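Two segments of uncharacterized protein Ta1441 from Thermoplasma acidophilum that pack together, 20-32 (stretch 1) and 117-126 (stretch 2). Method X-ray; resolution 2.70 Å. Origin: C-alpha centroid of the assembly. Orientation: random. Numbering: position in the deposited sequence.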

# COMPACT_ATOMS: atom_id res chain seq x y z
N GLU A 20 6.06 6.43 23.80
CA GLU A 20 5.12 6.22 24.88
C GLU A 20 5.74 5.64 26.17
O GLU A 20 5.30 5.99 27.26
CB GLU A 20 4.00 5.33 24.36
CG GLU A 20 2.89 5.11 25.34
CD GLU A 20 1.98 6.29 25.46
OE1 GLU A 20 2.32 7.30 26.15
OE2 GLU A 20 0.90 6.20 24.83
N LYS A 21 6.76 4.79 26.04
CA LYS A 21 7.59 4.35 27.19
C LYS A 21 8.06 5.53 28.02
O LYS A 21 8.21 5.42 29.24
CB LYS A 21 8.82 3.56 26.74
N ARG A 22 8.31 6.64 27.34
CA ARG A 22 8.93 7.85 27.92
C ARG A 22 8.18 8.38 29.13
O ARG A 22 8.79 8.71 30.13
CB ARG A 22 9.05 8.94 26.84
CG ARG A 22 9.91 10.16 27.17
CD ARG A 22 10.39 10.91 25.86
NE ARG A 22 11.13 9.97 25.00
CZ ARG A 22 12.33 9.46 25.31
NH1 ARG A 22 12.97 9.83 26.41
NH2 ARG A 22 12.90 8.58 24.49
N ASN A 23 6.85 8.44 29.06
CA ASN A 23 6.07 8.94 30.19
C ASN A 23 5.49 7.78 31.07
O ASN A 23 4.35 7.87 31.56
CB ASN A 23 5.00 9.96 29.72
CG ASN A 23 4.04 9.37 28.69
OD1 ASN A 23 4.11 8.19 28.40
ND2 ASN A 23 3.17 10.20 28.14
N TYR A 24 6.29 6.72 31.25
CA TYR A 24 5.98 5.59 32.13
C TYR A 24 7.24 5.08 32.77
O TYR A 24 8.19 4.73 32.07
CB TYR A 24 5.35 4.42 31.38
CG TYR A 24 3.93 4.69 31.03
CD1 TYR A 24 2.97 4.69 32.00
CD2 TYR A 24 3.55 4.99 29.73
CE1 TYR A 24 1.65 4.96 31.71
CE2 TYR A 24 2.22 5.26 29.41
CZ TYR A 24 1.29 5.25 30.42
OH TYR A 24 -0.01 5.55 30.17
N ASN A 25 7.24 5.01 34.10
CA ASN A 25 8.37 4.47 34.84
C ASN A 25 8.17 3.01 35.02
O ASN A 25 7.83 2.54 36.08
CB ASN A 25 8.53 5.20 36.17
CG ASN A 25 8.64 6.73 35.97
OD1 ASN A 25 9.63 7.19 35.37
ND2 ASN A 25 7.61 7.51 36.38
N ASN A 26 8.32 2.28 33.94
CA ASN A 26 8.49 0.82 33.98
C ASN A 26 7.46 -0.10 34.66
O ASN A 26 7.82 -1.03 35.38
CB ASN A 26 9.86 0.52 34.51
CG ASN A 26 10.60 -0.26 33.53
OD1 ASN A 26 10.97 0.28 32.46
ND2 ASN A 26 10.70 -1.59 33.77
N PRO A 27 6.19 0.12 34.34
CA PRO A 27 5.08 -0.22 35.20
C PRO A 27 4.81 -1.70 35.30
O PRO A 27 5.18 -2.44 34.40
CB PRO A 27 3.91 0.48 34.52
CG PRO A 27 4.30 0.55 33.09
CD PRO A 27 5.75 0.73 33.08
N VAL A 28 4.22 -2.11 36.41
CA VAL A 28 3.71 -3.49 36.52
C VAL A 28 2.25 -3.45 36.16
O VAL A 28 1.51 -2.62 36.72
CB VAL A 28 3.88 -4.14 37.91
CG1 VAL A 28 3.63 -3.21 38.98
CG2 VAL A 28 2.91 -5.26 38.03
N VAL A 29 1.83 -4.33 35.24
CA VAL A 29 0.47 -4.28 34.73
C VAL A 29 -0.43 -5.39 35.26
O VAL A 29 -0.15 -6.56 35.06
CB VAL A 29 0.42 -4.29 33.21
CG1 VAL A 29 -1.01 -4.15 32.74
CG2 VAL A 29 1.26 -3.12 32.65
N LEU A 30 -1.52 -5.01 35.92
CA LEU A 30 -2.44 -5.99 36.48
C LEU A 30 -3.70 -6.06 35.64
O LEU A 30 -4.24 -5.02 35.30
CB LEU A 30 -2.80 -5.59 37.91
CG LEU A 30 -1.62 -5.25 38.85
CD1 LEU A 30 -2.12 -4.43 40.07
CD2 LEU A 30 -0.82 -6.50 39.27
N CYS A 31 -4.20 -7.26 35.34
CA CYS A 31 -5.40 -7.43 34.48
C CYS A 31 -6.54 -8.16 35.09
O CYS A 31 -6.32 -9.15 35.79
CB CYS A 31 -5.04 -8.25 33.28
SG CYS A 31 -3.66 -7.58 32.52
N GLY A 32 -7.76 -7.74 34.73
CA GLY A 32 -8.98 -8.40 35.14
C GLY A 32 -9.99 -8.44 34.00
O GLY A 32 -10.40 -7.42 33.46
N VAL A 117 4.62 0.68 26.17
CA VAL A 117 4.63 1.47 27.38
C VAL A 117 5.83 1.11 28.32
O VAL A 117 6.12 1.83 29.30
CB VAL A 117 3.29 1.26 28.10
CG1 VAL A 117 3.43 1.29 29.58
CG2 VAL A 117 2.26 2.24 27.60
N GLY A 118 6.52 -0.00 28.04
CA GLY A 118 7.72 -0.37 28.79
C GLY A 118 7.47 -1.26 29.98
O GLY A 118 8.33 -1.40 30.85
N ALA A 119 6.31 -1.91 30.02
CA ALA A 119 5.90 -2.70 31.19
C ALA A 119 6.92 -3.79 31.52
O ALA A 119 7.43 -4.43 30.64
CB ALA A 119 4.56 -3.28 30.99
N SER A 120 7.21 -3.98 32.80
CA SER A 120 8.18 -4.97 33.25
C SER A 120 7.51 -6.32 33.43
O SER A 120 8.05 -7.30 32.97
CB SER A 120 8.81 -4.52 34.55
OG SER A 120 7.87 -3.79 35.34
N GLU A 121 6.34 -6.39 34.07
CA GLU A 121 5.68 -7.65 34.46
C GLU A 121 4.16 -7.52 34.34
O GLU A 121 3.61 -6.53 34.78
CB GLU A 121 5.97 -8.00 35.91
CG GLU A 121 7.39 -7.66 36.43
CD GLU A 121 8.17 -8.88 36.94
OE1 GLU A 121 7.54 -9.85 37.47
OE2 GLU A 121 9.43 -8.87 36.81
N ILE A 122 3.50 -8.55 33.81
CA ILE A 122 2.06 -8.53 33.66
C ILE A 122 1.46 -9.54 34.57
O ILE A 122 1.90 -10.64 34.56
CB ILE A 122 1.68 -8.88 32.24
CG1 ILE A 122 2.33 -7.85 31.31
CG2 ILE A 122 0.19 -8.84 32.02
CD1 ILE A 122 2.30 -8.28 29.89
N VAL A 123 0.47 -9.20 35.38
CA VAL A 123 -0.10 -10.19 36.27
C VAL A 123 -1.52 -10.36 35.86
O VAL A 123 -2.21 -9.37 35.71
CB VAL A 123 -0.06 -9.68 37.70
CG1 VAL A 123 -0.57 -10.70 38.59
CG2 VAL A 123 1.35 -9.29 38.07
N ILE A 124 -1.97 -11.59 35.66
CA ILE A 124 -3.40 -11.80 35.33
C ILE A 124 -4.16 -12.35 36.53
O ILE A 124 -3.77 -13.37 37.14
CB ILE A 124 -3.60 -12.72 34.17
CG1 ILE A 124 -2.96 -12.11 32.93
CG2 ILE A 124 -5.06 -12.90 33.95
CD1 ILE A 124 -2.19 -13.12 32.11
N MET A 125 -5.24 -11.63 36.89
CA MET A 125 -5.94 -11.87 38.14
C MET A 125 -7.12 -12.71 37.88
O MET A 125 -7.93 -12.36 37.05
CB MET A 125 -6.41 -10.57 38.75
CG MET A 125 -5.28 -9.78 39.45
SD MET A 125 -5.58 -8.00 39.62
CE MET A 125 -4.93 -7.81 41.22
N GLU A 126 -7.26 -13.83 38.56
CA GLU A 126 -8.48 -14.58 38.39
C GLU A 126 -8.95 -15.46 39.52
O GLU A 126 -8.24 -15.75 40.46
CB GLU A 126 -8.50 -15.31 37.04
CG GLU A 126 -7.34 -16.22 36.74
CD GLU A 126 -7.21 -16.50 35.24
OE1 GLU A 126 -6.90 -17.66 34.81
OE2 GLU A 126 -7.40 -15.53 34.47

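How do the two backbones meet? Strands 28-32 and 121-126 run side by side in the same direction, their axes 20° apart and 4.7 Å at closest approach. Val29 reaches both ways, its N donating to Glu121 O (2.9 Å) and its O accepting from Val123 N (2.7 Å). Cys31 repeats the pattern, N to Val123 O and O to Met125 N, both 2.9 Å. This alternation is the signature of parallel pairing.

What starts the ladder? Pro27 has no amide hydrogen to give, but its O accepts from Ser120 N at 3.0 Å. The small Ser120 side chain points toward stretch 1, bringing OG within 2.8 Å of Asn26 O.

How do side chains fill the two faces? On one, Leu30 CD2 packs 3.6 Å from Val123 CB; on the other, Cys31 SG lies 4.1 Å from Ile122 CG2, and Val29 CG2 sits 3.7 Å from Ala119 CB. These apolar groups are buried, which suits their lack of hydrogen-bonding demands.

What closes the loop end? Val117, with the largest covered area, places CG1 over the Tyr24 ring face, 3.9 Å from its centroid, and 3.7 Å from Pro27 CG. Next comes Gly118, whose positive phi ends a helix in a Schellman motif; a CB there would jam against the preceding carbonyl.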